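Local coordinates for Non-structural protein 11 (Prrsv 16244b, PDB 5EYI) that probably cleaves viral RNA at uridylates as an endoribonuclease, degrading polyuridine stretches so that double-stranded RNA sensors of the host cell are not activated, at residues Thr107-Val112 and His146-Arg151; Asp113-Leu118 and Arg151-Val156. The protein carries 1 engineered substitution. One frame throughout, in Å; residues are numbered along the deposited sequence.

Contact 1: residues Thr107-Val112 and His146-Arg151; sequences TGRIEV and HHVTSR. With SO4 (sulfate ion), chain C.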
loop_
_atom_site.group_PDB
_atom_site.type_symbol
_atom_site.label_atom_id
_atom_site.label_comp_id
_atom_site.label_asym_id
_atom_site.label_seq_id
_atom_site.Cartn_x
_atom_site.Cartn_y
_atom_site.Cartn_z
ATOM N N THR A 107 -17.390 -4.497 12.090
ATOM C CA THR A 107 -18.788 -4.929 11.987
ATOM C C THR A 107 -19.316 -5.714 13.176
ATOM O O THR A 107 -20.489 -6.089 13.184
ATOM C CB THR A 107 -18.964 -5.792 10.736
ATOM O OG1 THR A 107 -18.037 -6.883 10.787
ATOM C CG2 THR A 107 -18.713 -4.961 9.499
ATOM N N GLY A 108 -18.466 -5.983 14.166
ATOM C CA GLY A 108 -18.841 -6.802 15.319
ATOM C C GLY A 108 -18.658 -8.293 15.121
ATOM O O GLY A 108 -18.886 -9.077 16.058
ATOM N N ARG A 109 -18.223 -8.704 13.931
ATOM C CA ARG A 109 -18.102 -10.138 13.625
ATOM C C ARG A 109 -17.022 -10.831 14.444
ATOM O O ARG A 109 -17.204 -11.983 14.881
ATOM C CB ARG A 109 -17.848 -10.359 12.139
ATOM C CG ARG A 109 -19.131 -10.323 11.342
ATOM C CD ARG A 109 -18.875 -10.540 9.877
ATOM N NE ARG A 109 -18.305 -9.366 9.238
ATOM C CZ ARG A 109 -18.108 -9.249 7.927
ATOM N NH1 ARG A 109 -18.463 -10.242 7.108
ATOM N NH2 ARG A 109 -17.574 -8.134 7.436
ATOM N N ILE A 110 -15.904 -10.140 14.644
ATOM C CA ILE A 110 -14.845 -10.665 15.508
ATOM C C ILE A 110 -15.370 -10.910 16.940
ATOM O O ILE A 110 -15.159 -11.978 17.496
ATOM C CB ILE A 110 -13.592 -9.755 15.489
ATOM C CG1 ILE A 110 -12.868 -9.907 14.147
ATOM C CG2 ILE A 110 -12.629 -10.102 16.618
ATOM C CD1 ILE A 110 -11.961 -8.744 13.807
ATOM N N GLU A 111 -16.097 -9.948 17.502
ATOM C CA GLU A 111 -16.519 -10.040 18.902
ATOM C C GLU A 111 -17.520 -11.171 19.121
ATOM O O GLU A 111 -17.436 -11.858 20.132
ATOM C CB GLU A 111 -17.068 -8.713 19.432
ATOM C CG GLU A 111 -15.999 -7.655 19.722
ATOM C CD GLU A 111 -15.465 -6.967 18.469
ATOM O OE1 GLU A 111 -15.953 -7.254 17.348
ATOM O OE2 GLU A 111 -14.543 -6.139 18.608
ATOM N N VAL A 112 -18.442 -11.382 18.181
ATOM C CA VAL A 112 -19.393 -12.509 18.293
ATOM C C VAL A 112 -18.905 -13.799 17.649
ATOM O O VAL A 112 -19.571 -14.812 17.780
ATOM C CB VAL A 112 -20.812 -12.170 17.770
ATOM C CG1 VAL A 112 -21.316 -10.900 18.419
ATOM C CG2 VAL A 112 -20.865 -12.048 16.260
ATOM N N HIS A 146 -6.724 -12.012 5.119
ATOM C CA HIS A 146 -6.822 -10.725 5.801
ATOM C C HIS A 146 -8.236 -10.329 6.228
ATOM O O HIS A 146 -8.457 -9.196 6.638
ATOM C CB HIS A 146 -6.178 -9.648 4.943
ATOM C CG HIS A 146 -4.707 -9.852 4.731
ATOM N ND1 HIS A 146 -4.178 -10.187 3.508
ATOM C CD2 HIS A 146 -3.656 -9.764 5.579
ATOM C CE1 HIS A 146 -2.866 -10.291 3.608
ATOM N NE2 HIS A 146 -2.524 -10.043 4.857
ATOM N N HIS A 147 -9.179 -11.265 6.182
ATOM C CA HIS A 147 -10.548 -10.973 6.570
ATOM C C HIS A 147 -11.097 -12.044 7.503
ATOM O O HIS A 147 -10.650 -13.188 7.487
ATOM C CB HIS A 147 -11.443 -10.822 5.337
ATOM C CG HIS A 147 -12.689 -10.042 5.599
ATOM N ND1 HIS A 147 -13.948 -10.591 5.509
ATOM C CD2 HIS A 147 -12.869 -8.757 5.982
ATOM C CE1 HIS A 147 -14.853 -9.678 5.811
ATOM N NE2 HIS A 147 -14.225 -8.553 6.106
ATOM N N VAL A 148 -12.075 -11.646 8.309
ATOM C CA VAL A 148 -12.732 -12.534 9.258
ATOM C C VAL A 148 -13.432 -13.715 8.572
ATOM O O VAL A 148 -13.688 -14.734 9.208
ATOM C CB VAL A 148 -13.749 -11.752 10.124
ATOM C CG1 VAL A 148 -14.984 -11.375 9.311
ATOM C CG2 VAL A 148 -14.120 -12.542 11.376
ATOM N N THR A 149 -13.739 -13.554 7.289
ATOM C CA THR A 149 -14.315 -14.600 6.453
ATOM C C THR A 149 -13.263 -15.479 5.734
ATOM O O THR A 149 -13.636 -16.436 5.042
ATOM C CB THR A 149 -15.258 -13.975 5.393
ATOM O OG1 THR A 149 -14.531 -13.066 4.552
ATOM C CG2 THR A 149 -16.404 -13.219 6.068
ATOM N N SER A 150 -11.971 -15.184 5.908
ATOM C CA SER A 150 -10.911 -15.885 5.177
ATOM C C SER A 150 -10.723 -17.328 5.637
ATOM O O SER A 150 -11.203 -17.747 6.691
ATOM C CB SER A 150 -9.569 -15.150 5.294
ATOM O OG SER A 150 -9.653 -13.824 4.803
ATOM N N ARG A 151 -10.002 -18.081 4.822
ATOM C CA ARG A 151 -9.582 -19.430 5.190
ATOM C C ARG A 151 -8.414 -19.402 6.166
ATOM O O ARG A 151 -7.801 -18.350 6.404
ATOM C CB ARG A 151 -9.172 -20.201 3.954
ATOM C CG ARG A 151 -10.330 -20.530 3.046
ATOM C CD ARG A 151 -9.807 -21.079 1.736
ATOM N NE ARG A 151 -10.879 -21.483 0.834
ATOM C CZ ARG A 151 -10.772 -21.557 -0.498
ATOM N NH1 ARG A 151 -9.633 -21.255 -1.121
ATOM N NH2 ARG A 151 -11.830 -21.925 -1.223
HETATM S S SO4 C . -13.978 -22.669 1.711
HETATM O O1 SO4 C . -15.252 -22.949 2.400
HETATM O O2 SO4 C . -13.383 -23.914 1.176
HETATM O O3 SO4 C . -13.100 -22.061 2.735
HETATM O O4 SO4 C . -14.097 -21.755 0.545
#

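Contact 2: residues Asp113-Leu118 and Arg151-Val156; sequences DCREYL and RYLPRV. With SO4 (sulfate ion), chain C.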
loop_
_atom_site.group_PDB
_atom_site.type_symbol
_atom_site.label_atom_id
_atom_site.label_comp_id
_atom_site.label_asym_id
_atom_site.label_seq_id
_atom_site.Cartn_x
_atom_site.Cartn_y
_atom_site.Cartn_z
ATOM N N ASP A 113 -17.756 -13.756 16.972
ATOM C CA ASP A 113 -17.184 -14.890 16.240
ATOM C C ASP A 113 -18.065 -15.372 15.084
ATOM O O ASP A 113 -18.142 -16.571 14.801
ATOM C CB ASP A 113 -16.833 -16.055 17.189
ATOM C CG ASP A 113 -15.786 -16.996 16.606
ATOM O OD1 ASP A 113 -14.919 -16.551 15.829
ATOM O OD2 ASP A 113 -15.833 -18.192 16.929
ATOM N N CYS A 114 -18.719 -14.432 14.410
ATOM C CA CYS A 114 -19.439 -14.744 13.188
ATOM C C CYS A 114 -18.492 -14.566 12.014
ATOM O O CYS A 114 -18.014 -13.460 11.771
ATOM C CB CYS A 114 -20.642 -13.836 13.009
ATOM S SG CYS A 114 -21.540 -14.194 11.482
ATOM N N ARG A 115 -18.234 -15.647 11.279
ATOM C CA ARG A 115 -17.288 -15.617 10.159
ATOM C C ARG A 115 -17.968 -15.724 8.797
ATOM O O ARG A 115 -17.364 -16.178 7.831
ATOM C CB ARG A 115 -16.256 -16.714 10.351
ATOM C CG ARG A 115 -15.679 -16.664 11.752
ATOM C CD ARG A 115 -14.402 -17.436 11.874
ATOM N NE ARG A 115 -13.875 -17.337 13.225
ATOM C CZ ARG A 115 -12.654 -17.709 13.588
ATOM N NH1 ARG A 115 -11.789 -18.208 12.699
ATOM N NH2 ARG A 115 -12.287 -17.578 14.857
ATOM N N GLU A 116 -19.211 -15.252 8.726
ATOM C CA GLU A 116 -19.996 -15.261 7.507
ATOM C C GLU A 116 -19.908 -13.906 6.827
ATOM O O GLU A 116 -19.691 -12.879 7.473
ATOM C CB GLU A 116 -21.469 -15.560 7.828
ATOM C CG GLU A 116 -21.713 -16.819 8.656
ATOM C CD GLU A 116 -21.206 -18.088 7.983
ATOM O OE1 GLU A 116 -21.388 -18.246 6.754
ATOM O OE2 GLU A 116 -20.621 -18.941 8.690
ATOM N N TYR A 117 -20.092 -13.916 5.516
ATOM C CA TYR A 117 -20.297 -12.705 4.742
ATOM C C TYR A 117 -21.589 -12.037 5.197
ATOM O O TYR A 117 -22.530 -12.717 5.588
ATOM C CB TYR A 117 -20.395 -13.033 3.253
ATOM C CG TYR A 117 -19.105 -13.538 2.644
ATOM C CD1 TYR A 117 -18.002 -12.699 2.501
ATOM C CD2 TYR A 117 -18.989 -14.855 2.202
ATOM C CE1 TYR A 117 -16.820 -13.156 1.935
ATOM C CE2 TYR A 117 -17.813 -15.323 1.633
ATOM C CZ TYR A 117 -16.735 -14.473 1.497
ATOM O OH TYR A 117 -15.572 -14.939 0.940
ATOM N N LEU A 118 -21.627 -10.715 5.191
ATOM C CA LEU A 118 -22.845 -10.013 5.590
ATOM C C LEU A 118 -23.893 -10.061 4.492
ATOM O O LEU A 118 -25.077 -9.992 4.785
ATOM C CB LEU A 118 -22.561 -8.563 5.991
ATOM C CG LEU A 118 -21.617 -8.364 7.185
ATOM C CD1 LEU A 118 -21.560 -6.890 7.555
ATOM C CD2 LEU A 118 -22.035 -9.188 8.387
ATOM N N ARG A 151 -10.002 -18.081 4.822
ATOM C CA ARG A 151 -9.582 -19.430 5.190
ATOM C C ARG A 151 -8.414 -19.402 6.166
ATOM O O ARG A 151 -7.801 -18.350 6.404
ATOM C CB ARG A 151 -9.172 -20.201 3.954
ATOM C CG ARG A 151 -10.330 -20.530 3.046
ATOM C CD ARG A 151 -9.807 -21.079 1.736
ATOM N NE ARG A 151 -10.879 -21.483 0.834
ATOM C CZ ARG A 151 -10.772 -21.557 -0.498
ATOM N NH1 ARG A 151 -9.633 -21.255 -1.121
ATOM N NH2 ARG A 151 -11.830 -21.925 -1.223
ATOM N N TYR A 152 -8.142 -20.577 6.737
ATOM C CA TYR A 152 -6.933 -20.851 7.516
ATOM C C TYR A 152 -6.825 -20.082 8.856
ATOM O O TYR A 152 -5.748 -20.030 9.461
ATOM C CB TYR A 152 -5.694 -20.630 6.627
ATOM C CG TYR A 152 -5.825 -21.286 5.262
ATOM C CD1 TYR A 152 -6.191 -22.627 5.145
ATOM C CD2 TYR A 152 -5.610 -20.562 4.085
ATOM C CE1 TYR A 152 -6.328 -23.231 3.904
ATOM C CE2 TYR A 152 -5.750 -21.158 2.837
ATOM C CZ TYR A 152 -6.113 -22.490 2.756
ATOM O OH TYR A 152 -6.260 -23.096 1.535
ATOM N N LEU A 153 -7.935 -19.527 9.338
ATOM C CA LEU A 153 -7.908 -18.704 10.540
ATOM C C LEU A 153 -7.969 -19.567 11.796
ATOM O O LEU A 153 -8.540 -20.658 11.771
ATOM C CB LEU A 153 -9.078 -17.732 10.567
ATOM C CG LEU A 153 -9.173 -16.738 9.415
ATOM C CD1 LEU A 153 -10.330 -15.804 9.716
ATOM C CD2 LEU A 153 -7.868 -15.979 9.201
ATOM N N PRO A 154 -7.379 -19.078 12.903
ATOM C CA PRO A 154 -7.466 -19.801 14.177
ATOM C C PRO A 154 -8.811 -19.571 14.853
ATOM O O PRO A 154 -9.576 -18.704 14.437
ATOM C CB PRO A 154 -6.355 -19.169 14.997
ATOM C CG PRO A 154 -6.303 -17.755 14.509
ATOM C CD PRO A 154 -6.648 -17.805 13.043
ATOM N N ARG A 155 -9.082 -20.323 15.908
ATOM C CA ARG A 155 -10.337 -20.183 16.648
ATOM C C ARG A 155 -10.451 -18.880 17.459
ATOM O O ARG A 155 -11.546 -18.350 17.586
ATOM C CB ARG A 155 -10.580 -21.410 17.534
ATOM C CG ARG A 155 -11.050 -22.623 16.744
ATOM C CD ARG A 155 -11.014 -23.887 17.579
ATOM N NE ARG A 155 -11.941 -23.842 18.718
ATOM C CZ ARG A 155 -13.188 -24.328 18.745
ATOM N NH1 ARG A 155 -13.733 -24.921 17.688
ATOM N NH2 ARG A 155 -13.904 -24.214 19.857
ATOM N N VAL A 156 -9.350 -18.358 17.994
ATOM C CA VAL A 156 -9.412 -17.101 18.765
ATOM C C VAL A 156 -8.794 -15.980 17.947
ATOM O O VAL A 156 -7.648 -16.060 17.524
ATOM C CB VAL A 156 -8.908 -17.194 20.254
ATOM C CG1 VAL A 156 -8.108 -18.443 20.553
ATOM C CG2 VAL A 156 -8.170 -15.935 20.733
HETATM S S SO4 C . -13.978 -22.669 1.711
HETATM O O1 SO4 C . -15.252 -22.949 2.400
HETATM O O2 SO4 C . -13.383 -23.914 1.176
HETATM O O3 SO4 C . -13.100 -22.061 2.735
HETATM O O4 SO4 C . -14.097 -21.755 0.545
HETATM O O HOH W 1 -13.730 -19.725 17.025
#

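Contact 1: residues Thr107-Val112 and His146-Arg151
Ile110, in the single-turn helix 109-112, comes closest to Val148 in backbone terms, 6.9 Å between their CA atoms, where His147-Ser150 makes a type I beta turn whose second residue is Val148. Arg109 and Val148 carry most of the contact. The arginine chain bends at chi3 (-75°), which turns NE back toward its own segment, and NE donates to Thr107 OG1 at 2.9 Å, in the guanidinium plane. One face of the guanidinium then lies under Val148 CG1, which sits nearer the rim than the centre, 3.9 Å from NE, the nearest atom of the guanidinium. The same methyl also covers one face of the His147 imidazole; the two planes stand 76° apart, and Arg109 NH2 meets the ring at its edge, 3.5 Å from His147 CE1. The ring's turn is fixed on both nitrogens: ND1 shares a nearly straight 2.7 Å hydrogen bond with Thr149 OG1, and NE2 reaches Val183 O. The other methyl of Val148, CG2, packs on Ile110 CG1 at 4.0 Å. The buried guanidinium charge is met by Glu122, which forms a salt bridge with NH1, while NH2 bonds to Asp182 O. The short helix is thus joined to the loop between strands 141-143 and 163-169, with Ile110 also resting on Leu180 of strand 173-180 and helix 120-128 supplying Glu122.

Contact 2: residues Asp113-Leu118 and Arg151-Val156
Arg115 starts with CG anti to its carbonyl carbon (chi1 -49°) and then runs extended from CG to NE, carrying the guanidinium across to the carbonyls of Pro154 and Arg155; Asp113 has CG anti to its backbone N (chi1 -158°), beside the arginine. Pro154 O is gripped end-on by NH1 and NH2. The NH1 bond is 2.9 Å and comes from above the carbonyl plane, whereas NH2 lies in that plane on a lone pair, at 3.0 Å. On the adjoining edge, NE and NH2 both bond to Asp113 OD1 in a salt bridge, with 2.9 Å from NE to OD1. All four bonds lie within 2° of the guanidinium plane, so its rotation is well defined, and the carboxylate probably offsets much of its charge. NH2 also comes within 2.9 Å of Arg155 O. That carbonyl is tied to Asp113 by a water, which donates to Asp113 OD2 and to Arg155 O, each at 2.6 Å. Leu153 CB lies 3.5 Å from Arg115 NH1, a plain van der Waals contact, and Leu153 itself rests on Val167 of strand 163-169. Asp113, with positive phi, is the C-prime residue of a Schellman motif closing helix 109-112, and the arrangement is a surface contact in which Arg115 joins the capped helix end to the loop before strand 163-169 in the NendoU domain.

Both contacts are continuous along the chain on both sides: 107-112 runs into 113-118, and the second segments share Arg151, so a buried patch passes into a surface one, centres 5 Å apart. Two probable hydrogen bonds tie them, Arg109 O to Cys114 N and Arg109 NH1 to Glu116 O, both 2.9 Å, while Val148 O packs on Arg115 CB at 3.4 Å. Through NE and NH2 Arg151 bonds a sulfate, probably from the crystallisation liquor. Segment 146-151 begins with His146, a predicted active-site residue that takes no part in contact 1; the Leu153 side chain lies about 8 Å from that of His146 and about 10 Å from that of Ala175, the engineered position of that site.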